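Local coordinates for protein cytochrome P450 monooxygenase (Rhodococcus sp. ECU0066, PDB 6KBH) that probably works as a self-sufficient P450 monooxygenase, pairing a heme with an FMN and a [2Fe-2S] cluster in one chain, at residues A[314-318]-A[375-380]; A[408-412]-A[456-461]; A[207-212]-A[225-229]. All blocks are in the same frame, centred on the assembly; numbering follows the deposited sequence.

Contact 1: residues A[314-318]-A[375-380]; sequences LIPNA and IRRDNA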
loop_
_atom_site.group_PDB
_atom_site.type_symbol
_atom_site.label_atom_id
_atom_site.label_comp_id
_atom_site.label_asym_id
_atom_site.label_seq_id
_atom_site.Cartn_x
_atom_site.Cartn_y
_atom_site.Cartn_z
ATOM N N LEU A 314 10.982 1.432 6.973
ATOM C CA LEU A 314 10.254 0.178 6.853
ATOM C C LEU A 314 8.973 0.153 7.672
ATOM O O LEU A 314 8.281 -0.870 7.681
ATOM C CB LEU A 314 11.165 -0.991 7.251
ATOM C CG LEU A 314 11.900 -0.884 8.587
ATOM C CD1 LEU A 314 12.165 -2.249 9.146
ATOM C CD2 LEU A 314 13.205 -0.156 8.399
ATOM N N ILE A 315 8.638 1.255 8.346
ATOM C CA ILE A 315 7.369 1.342 9.076
ATOM C C ILE A 315 6.163 1.053 8.179
ATOM O O ILE A 315 5.292 0.270 8.590
ATOM C CB ILE A 315 7.260 2.683 9.790
ATOM C CG1 ILE A 315 8.237 2.737 10.964
ATOM C CG2 ILE A 315 5.836 2.946 10.264
ATOM C CD1 ILE A 315 8.201 4.026 11.713
ATOM N N PRO A 316 6.038 1.642 6.978
ATOM C CA PRO A 316 4.825 1.385 6.175
ATOM C C PRO A 316 4.528 -0.089 5.940
ATOM O O PRO A 316 3.414 -0.543 6.228
ATOM C CB PRO A 316 5.120 2.127 4.864
ATOM C CG PRO A 316 6.046 3.208 5.253
ATOM C CD PRO A 316 6.912 2.637 6.326
ATOM N N ASN A 317 5.492 -0.855 5.418
ATOM C CA ASN A 317 5.246 -2.283 5.242
ATOM C C ASN A 317 5.189 -3.012 6.578
ATOM O O ASN A 317 4.505 -4.035 6.689
ATOM C CB ASN A 317 6.314 -2.917 4.352
ATOM C CG ASN A 317 5.875 -4.263 3.790
ATOM O OD1 ASN A 317 4.707 -4.462 3.469
ATOM N ND2 ASN A 317 6.811 -5.200 3.696
ATOM N N ALA A 318 5.904 -2.513 7.590
ATOM C CA ALA A 318 5.843 -3.121 8.914
ATOM C C ALA A 318 4.409 -3.180 9.418
ATOM O O ALA A 318 3.913 -4.246 9.802
ATOM C CB ALA A 318 6.722 -2.349 9.899
ATOM N N ILE A 375 8.447 -8.161 8.322
ATOM C CA ILE A 375 7.887 -6.868 7.926
ATOM C C ILE A 375 8.305 -6.480 6.507
ATOM O O ILE A 375 7.595 -5.726 5.837
ATOM C CB ILE A 375 8.240 -5.787 8.963
ATOM C CG1 ILE A 375 9.687 -5.338 8.842
ATOM C CG2 ILE A 375 7.980 -6.288 10.366
ATOM C CD1 ILE A 375 10.128 -4.614 10.055
ATOM N N ARG A 376 9.448 -6.975 6.021
ATOM C CA ARG A 376 9.803 -6.750 4.622
ATOM C C ARG A 376 9.107 -7.710 3.668
ATOM O O ARG A 376 9.427 -7.702 2.476
ATOM C CB ARG A 376 11.323 -6.800 4.394
ATOM C CG ARG A 376 12.082 -5.682 5.089
ATOM C CD ARG A 376 13.479 -6.124 5.476
ATOM N NE ARG A 376 14.305 -5.026 5.976
ATOM C CZ ARG A 376 15.053 -5.111 7.070
ATOM N NH1 ARG A 376 15.072 -6.243 7.753
ATOM N NH2 ARG A 376 15.792 -4.084 7.475
ATOM N N ARG A 377 8.192 -8.542 4.160
ATOM C CA ARG A 377 7.421 -9.440 3.305
ATOM C C ARG A 377 6.842 -8.681 2.122
ATOM O O ARG A 377 6.132 -7.685 2.298
ATOM C CB ARG A 377 6.296 -10.102 4.115
ATOM C CG ARG A 377 5.388 -11.063 3.342
ATOM C CD ARG A 377 4.220 -11.547 4.212
ATOM N NE ARG A 377 4.668 -12.371 5.335
ATOM C CZ ARG A 377 4.794 -13.693 5.287
ATOM N NH1 ARG A 377 4.496 -14.350 4.173
ATOM N NH2 ARG A 377 5.219 -14.362 6.349
ATOM N N ASP A 378 7.161 -9.142 0.915
ATOM C CA ASP A 378 6.651 -8.522 -0.301
ATOM C C ASP A 378 5.185 -8.848 -0.547
ATOM O O ASP A 378 4.663 -8.540 -1.623
ATOM C CB ASP A 378 7.493 -8.946 -1.512
ATOM C CG ASP A 378 7.251 -10.395 -1.942
ATOM O OD1 ASP A 378 6.616 -11.171 -1.194
ATOM O OD2 ASP A 378 7.701 -10.759 -3.048
ATOM N N ASN A 379 4.524 -9.463 0.435
ATOM C CA ASN A 379 3.187 -10.011 0.290
ATOM C C ASN A 379 2.192 -9.451 1.291
ATOM O O ASN A 379 1.000 -9.759 1.184
ATOM C CB ASN A 379 3.230 -11.539 0.452
ATOM C CG ASN A 379 2.252 -12.252 -0.449
ATOM O OD1 ASN A 379 1.572 -11.632 -1.266
ATOM N ND2 ASN A 379 2.180 -13.569 -0.308
ATOM N N ALA A 380 2.645 -8.648 2.261
ATOM C CA ALA A 380 1.779 -8.248 3.366
ATOM C C ALA A 380 0.512 -7.566 2.869
ATOM O O ALA A 380 -0.576 -7.802 3.403
ATOM C CB ALA A 380 2.543 -7.333 4.321
#
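Ile375 packs against Leu314 and Ala318, at the start of helix 315-325, the K helix of the P450 fold; the 375-380 loop belongs to the meander that precedes the heme-binding loop. The side chain of Ile375 lies along the first turn of the helix. Its CB sits over the backbone of Ala318, with Ala318 CA 3.6 Å away and Ala318 CB at 3.9 Å. The CG2 branch stays on the same residue, 4.1 Å from Ala318 CA. CG1 takes the other course: with chi1 at 76° it stands between the backbone N and the carbonyl carbon, which sends the longer branch toward Leu314, and it meets Leu314 CD1 at 4.0 Å. At the tip, CD1 of Ile375 touches that same methyl of Leu314 and also faces Ala318 CB at 4.1 Å. Val304 and Ile308 of helix 302-310 add to this apolar cluster. The guanidinium of Arg377 leads away from helix turn 314-318 to a salt bridge with Glu321 and to the carbonyls of Ser369 and Ile368; with Glu321 and Arg324 it matches the Glu-Arg-Arg triad of P450s, which ties the K helix to the meander. Arg376 turns its charge to Glu307. Asn317 reaches from the helix to the loop. A hydrogen bond from Asn317 ND2 to Arg377 O, 2.9 Å long, is tentative because the position of this nitrogen is doubtful. On the other branch of the amide, Asn317 OD1 lies 3.7 Å from the methyl carbon CB of Ala380.

Contact 2: residues A[408-412]-A[456-461]; sequences EELTR and LLSRRQ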
loop_
_atom_site.group_PDB
_atom_site.type_symbol
_atom_site.label_atom_id
_atom_site.label_comp_id
_atom_site.label_asym_id
_atom_site.label_seq_id
_atom_site.Cartn_x
_atom_site.Cartn_y
_atom_site.Cartn_z
ATOM N N GLU A 408 5.924 5.596 14.483
ATOM C CA GLU A 408 7.228 6.227 14.330
ATOM C C GLU A 408 7.617 7.002 15.581
ATOM O O GLU A 408 8.775 6.931 16.002
ATOM C CB GLU A 408 7.308 7.113 13.075
ATOM C CG GLU A 408 6.457 8.353 13.003
ATOM C CD GLU A 408 7.129 9.445 12.174
ATOM O OE1 GLU A 408 8.280 9.814 12.491
ATOM O OE2 GLU A 408 6.503 9.941 11.215
ATOM N N GLU A 409 6.667 7.678 16.231
ATOM C CA GLU A 409 7.010 8.423 17.437
ATOM C C GLU A 409 7.501 7.502 18.549
ATOM O O GLU A 409 8.469 7.827 19.245
ATOM C CB GLU A 409 5.821 9.245 17.926
ATOM C CG GLU A 409 6.240 10.197 19.032
ATOM C CD GLU A 409 5.203 11.239 19.374
ATOM O OE1 GLU A 409 4.045 11.109 18.930
ATOM O OE2 GLU A 409 5.559 12.207 20.083
ATOM N N LEU A 410 6.845 6.354 18.740
ATOM C CA LEU A 410 7.249 5.465 19.824
ATOM C C LEU A 410 8.558 4.747 19.515
ATOM O O LEU A 410 9.276 4.350 20.440
ATOM C CB LEU A 410 6.139 4.460 20.127
ATOM C CG LEU A 410 4.763 5.069 20.406
ATOM C CD1 LEU A 410 3.720 3.981 20.504
ATOM C CD2 LEU A 410 4.773 5.920 21.668
ATOM N N THR A 411 8.887 4.566 18.235
ATOM C CA THR A 411 10.208 4.050 17.890
ATOM C C THR A 411 11.262 5.147 17.889
ATOM O O THR A 411 12.441 4.867 18.131
ATOM C CB THR A 411 10.182 3.362 16.529
ATOM O OG1 THR A 411 9.892 4.325 15.504
ATOM C CG2 THR A 411 9.145 2.253 16.522
ATOM N N ARG A 412 10.866 6.387 17.605
ATOM C CA ARG A 412 11.804 7.500 17.690
ATOM C C ARG A 412 12.185 7.776 19.137
ATOM O O ARG A 412 13.356 7.672 19.519
ATOM C CB ARG A 412 11.194 8.751 17.058
ATOM C CG ARG A 412 11.142 8.731 15.546
ATOM C CD ARG A 412 12.392 9.320 14.931
ATOM N NE ARG A 412 12.209 9.555 13.503
ATOM C CZ ARG A 412 11.473 10.540 12.996
ATOM N NH1 ARG A 412 10.850 11.391 13.801
ATOM N NH2 ARG A 412 11.361 10.677 11.683
ATOM N N LEU A 456 15.270 15.111 17.482
ATOM C CA LEU A 456 14.602 13.990 16.811
ATOM C C LEU A 456 13.131 14.262 16.526
ATOM O O LEU A 456 12.517 13.569 15.708
ATOM C CB LEU A 456 14.725 12.695 17.635
ATOM C CG LEU A 456 15.156 11.522 16.758
ATOM C CD1 LEU A 456 16.306 11.999 15.907
ATOM C CD2 LEU A 456 15.564 10.277 17.556
ATOM N N LEU A 457 12.535 15.209 17.225
ATOM C CA LEU A 457 11.099 15.451 17.112
ATOM C C LEU A 457 10.755 16.300 15.893
ATOM O O LEU A 457 9.779 16.016 15.186
ATOM C CB LEU A 457 10.575 16.110 18.401
ATOM C CG LEU A 457 10.987 15.519 19.758
ATOM C CD1 LEU A 457 12.487 15.638 20.010
ATOM C CD2 LEU A 457 10.224 16.227 20.883
ATOM N N SER A 458 11.554 17.332 15.628
ATOM C CA SER A 458 11.427 18.063 14.375
ATOM C C SER A 458 11.566 17.135 13.178
ATOM O O SER A 458 11.059 17.443 12.090
ATOM C CB SER A 458 12.472 19.175 14.307
ATOM O OG SER A 458 12.439 19.984 15.471
ATOM N N ARG A 459 12.262 16.007 13.346
ATOM C CA ARG A 459 12.226 14.944 12.345
ATOM C C ARG A 459 10.811 14.418 12.195
ATOM O O ARG A 459 10.203 13.960 13.171
ATOM C CB ARG A 459 13.142 13.793 12.746
ATOM C CG ARG A 459 14.599 14.108 12.855
ATOM C CD ARG A 459 15.341 12.802 12.658
ATOM N NE ARG A 459 16.633 12.945 12.004
ATOM C CZ ARG A 459 17.694 13.505 12.573
ATOM N NH1 ARG A 459 17.611 13.985 13.805
ATOM N NH2 ARG A 459 18.835 13.582 11.908
ATOM N N ARG A 460 10.287 14.467 10.976
ATOM C CA ARG A 460 8.997 13.864 10.688
ATOM C C ARG A 460 9.134 13.086 9.391
ATOM O O ARG A 460 9.648 13.613 8.397
ATOM C CB ARG A 460 7.890 14.911 10.628
ATOM C CG ARG A 460 7.698 15.694 9.344
ATOM C CD ARG A 460 6.219 15.925 9.134
ATOM N NE ARG A 460 5.884 15.963 7.716
ATOM C CZ ARG A 460 4.643 16.034 7.250
ATOM N NH1 ARG A 460 3.624 16.074 8.099
ATOM N NH2 ARG A 460 4.419 16.070 5.940
ATOM N N GLN A 461 8.734 11.809 9.417
ATOM C CA GLN A 461 8.809 11.065 8.168
ATOM C C GLN A 461 7.474 11.130 7.457
ATOM O O GLN A 461 6.436 10.867 8.075
ATOM C CB GLN A 461 9.191 9.614 8.410
ATOM C CG GLN A 461 9.499 8.886 7.121
ATOM C CD GLN A 461 9.828 7.437 7.334
ATOM O OE1 GLN A 461 9.584 6.893 8.403
ATOM N NE2 GLN A 461 10.395 6.799 6.316
#
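Arg412 NH1 is the polar atom on which this contact turns: it donates a hydrogen bond to Arg459 O at 2.7 Å, bent to 144° at the hydrogen. The donor approaches from above the carbonyl plane, and the oxygen in turn lies somewhat out of the guanidinium plane. Leu456 O is also near, 3.3 Å from Arg412 NH1. Within the helix, Glu408 OE1, one turn earlier, forms a salt bridge with NH1 of Arg412, but from over one face of the guanidinium, so that charge alone joins them. Arg459 CB lies over the opposite face, 3.5 Å from Arg412 NH1, and the flat group is thus sandwiched between a carboxylate oxygen and a methylene. A bend at chi2 (-90°) swings the arginine from the helix toward the loop, and its CD passes Leu456 CG at 4.0 Å. The second carboxylate oxygen of Glu408 works across the contact: Gln461 N gives it a weak hydrogen bond, 3.4 Å to Glu408 OE2, while Arg157 of helix 153-164 binds the same oxygen in a salt bridge. Helix 396-413 is the L helix, which follows the heme-ligating Cys393; the 456-461 loop is part of the chain leading from the heme domain to strand 475-486 of the flavin-binding barrel. This connection is therefore fastened to the side of the heme domain near its surface. Since Glu408 lies between Arg412 and Arg157, its negative charge is probably favoured. The hydrogen bonds across the contact go to main-chain atoms, a carbonyl of Arg459 and an amide of Gln461, so the charged ends of two helix side chains hold the loop by its main chain, a grip that depends on the loop's path and little on its side chains.

Contact 3: residues A[207-212]-A[225-229]; sequences IAHTVN and VADAV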
loop_
_atom_site.group_PDB
_atom_site.type_symbol
_atom_site.label_atom_id
_atom_site.label_comp_id
_atom_site.label_asym_id
_atom_site.label_seq_id
_atom_site.Cartn_x
_atom_site.Cartn_y
_atom_site.Cartn_z
ATOM N N ILE A 207 -18.067 4.318 23.259
ATOM C CA ILE A 207 -17.834 3.145 24.094
ATOM C C ILE A 207 -17.450 1.951 23.229
ATOM O O ILE A 207 -17.501 1.994 21.997
ATOM C CB ILE A 207 -19.062 2.782 24.954
ATOM C CG1 ILE A 207 -20.268 2.508 24.054
ATOM C CG2 ILE A 207 -19.359 3.876 25.969
ATOM C CD1 ILE A 207 -21.378 1.762 24.745
ATOM N N ALA A 208 -17.072 0.870 23.907
ATOM C CA ALA A 208 -16.769 -0.383 23.234
ATOM C C ALA A 208 -18.057 -1.085 22.820
ATOM O O ALA A 208 -19.035 -1.119 23.572
ATOM C CB ALA A 208 -15.941 -1.289 24.145
ATOM N N HIS A 209 -18.053 -1.640 21.606
ATOM C CA HIS A 209 -19.198 -2.362 21.072
ATOM C C HIS A 209 -18.914 -3.835 20.810
ATOM O O HIS A 209 -19.813 -4.548 20.348
ATOM C CB HIS A 209 -19.680 -1.716 19.766
ATOM C CG HIS A 209 -20.381 -0.407 19.954
ATOM N ND1 HIS A 209 -19.726 0.805 19.886
ATOM C CD2 HIS A 209 -21.683 -0.118 20.190
ATOM C CE1 HIS A 209 -20.594 1.783 20.081
ATOM N NE2 HIS A 209 -21.788 1.249 20.268
ATOM N N THR A 210 -17.699 -4.312 21.089
ATOM C CA THR A 210 -17.304 -5.647 20.647
ATOM C C THR A 210 -18.163 -6.727 21.293
ATOM O O THR A 210 -18.704 -7.600 20.604
ATOM C CB THR A 210 -15.824 -5.886 20.948
ATOM O OG1 THR A 210 -15.619 -5.912 22.365
ATOM C CG2 THR A 210 -14.983 -4.784 20.352
ATOM N N VAL A 211 -18.302 -6.687 22.619
ATOM C CA VAL A 211 -19.077 -7.725 23.294
ATOM C C VAL A 211 -20.569 -7.569 23.005
ATOM O O VAL A 211 -21.293 -8.565 22.905
ATOM C CB VAL A 211 -18.781 -7.708 24.807
ATOM C CG1 VAL A 211 -19.691 -8.663 25.534
ATOM C CG2 VAL A 211 -17.328 -8.076 25.063
ATOM N N ASN A 212 -21.053 -6.334 22.837
ATOM C CA ASN A 212 -22.483 -6.125 22.661
ATOM C C ASN A 212 -22.932 -6.395 21.231
ATOM O O ASN A 212 -24.093 -6.746 21.009
ATOM C CB ASN A 212 -22.871 -4.707 23.106
ATOM C CG ASN A 212 -24.200 -4.256 22.523
ATOM O OD1 ASN A 212 -25.262 -4.608 23.037
ATOM N ND2 ASN A 212 -24.149 -3.448 21.464
ATOM N N VAL A 225 -25.236 0.073 26.872
ATOM C CA VAL A 225 -24.865 0.471 25.518
ATOM C C VAL A 225 -25.992 1.275 24.880
ATOM O O VAL A 225 -25.766 2.355 24.322
ATOM C CB VAL A 225 -24.504 -0.768 24.678
ATOM C CG1 VAL A 225 -24.414 -0.406 23.205
ATOM C CG2 VAL A 225 -23.197 -1.373 25.169
ATOM N N ALA A 226 -27.226 0.766 24.968
ATOM C CA ALA A 226 -28.376 1.485 24.428
ATOM C C ALA A 226 -28.504 2.876 25.034
ATOM O O ALA A 226 -28.989 3.801 24.372
ATOM C CB ALA A 226 -29.656 0.685 24.672
ATOM N N ASP A 227 -28.070 3.046 26.284
ATOM C CA ASP A 227 -28.119 4.361 26.910
ATOM C C ASP A 227 -27.040 5.278 26.345
ATOM O O ASP A 227 -27.312 6.437 26.013
ATOM C CB ASP A 227 -27.979 4.219 28.425
ATOM C CG ASP A 227 -28.538 5.410 29.179
ATOM O OD1 ASP A 227 -29.744 5.694 29.026
ATOM O OD2 ASP A 227 -27.778 6.048 29.937
ATOM N N ALA A 228 -25.809 4.776 26.217
ATOM C CA ALA A 228 -24.738 5.593 25.658
ATOM C C ALA A 228 -24.951 5.860 24.172
ATOM O O ALA A 228 -24.609 6.943 23.683
ATOM C CB ALA A 228 -23.387 4.918 25.890
ATOM N N VAL A 229 -25.511 4.894 23.443
ATOM C CA VAL A 229 -25.741 5.078 22.013
ATOM C C VAL A 229 -26.891 6.049 21.779
ATOM O O VAL A 229 -26.844 6.879 20.863
ATOM C CB VAL A 229 -25.986 3.714 21.339
ATOM C CG1 VAL A 229 -26.477 3.891 19.911
ATOM C CG2 VAL A 229 -24.713 2.880 21.366
#
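Ile207, His209 and Asn212 close round Val225, where the F region of the P450 fold packs across the first half of the long G helix, 219-242. The apolar contacts come first. Ile207 reaches across with its longer branch, and CD1 meets Val225 CG2 at 3.6 Å and Ala228 CB at 3.9 Å; a chi1 of 59° sets this branch between the backbone N and the carbonyl carbon and aims it at the helix. Val225, with Ala228 and Val229 three and four residues on, offers methyls on this side of the G helix. A second group is the van der Waals contact of a ring with methyls: Val229 CG2 lies at the edge of the His209 imidazole, in the ring plane and 3.5 Å from His209 NE2. Val225 CG1 stands 4.1 Å from His209 CD2. The backbone N of the same histidine is hydrogen-bonded to Glu285 of helix 284-300, which ties this turn to the I-helix region. Third is the amide. Asn212 and Val225 extend toward each other from opposite sides, Asn212 CB at 3.9 Å from Val225 CG2 and Asn212 ND2 at 3.5 Å from Val225 CG1. Replacing Asn212 with an alanine would probably uncover Val225 CG1 on that side and leave a gap between helix 210-214 and the G helix. In P450s the F and G helices form a lid over the distal pocket. No hydrogen bond links the two segments, so the fit of methyls, imidazole edge and amide against one another sets their spacing.

Contact 1 is buried, whereas contacts 2 and 3 lie at the surface. The first two are neighbours: Ile315, on the helix of contact 1, packs its CD1 against Glu408 CB of contact 2 at 3.5 Å, and both contacts lean on helix 302-310. Contact 3 stands apart at the F/G lid, its nearest atoms about 22 Å from those of contact 1 and about 21 Å from those of contact 2. Their chemistry follows their place: contact 1 pairs apolar packing with a less surely placed hydrogen bond from a side-chain amide, contact 2 bonds charged helix side chains to main-chain atoms of the interdomain connection, and contact 3 has side-chain packing without hydrogen bonds.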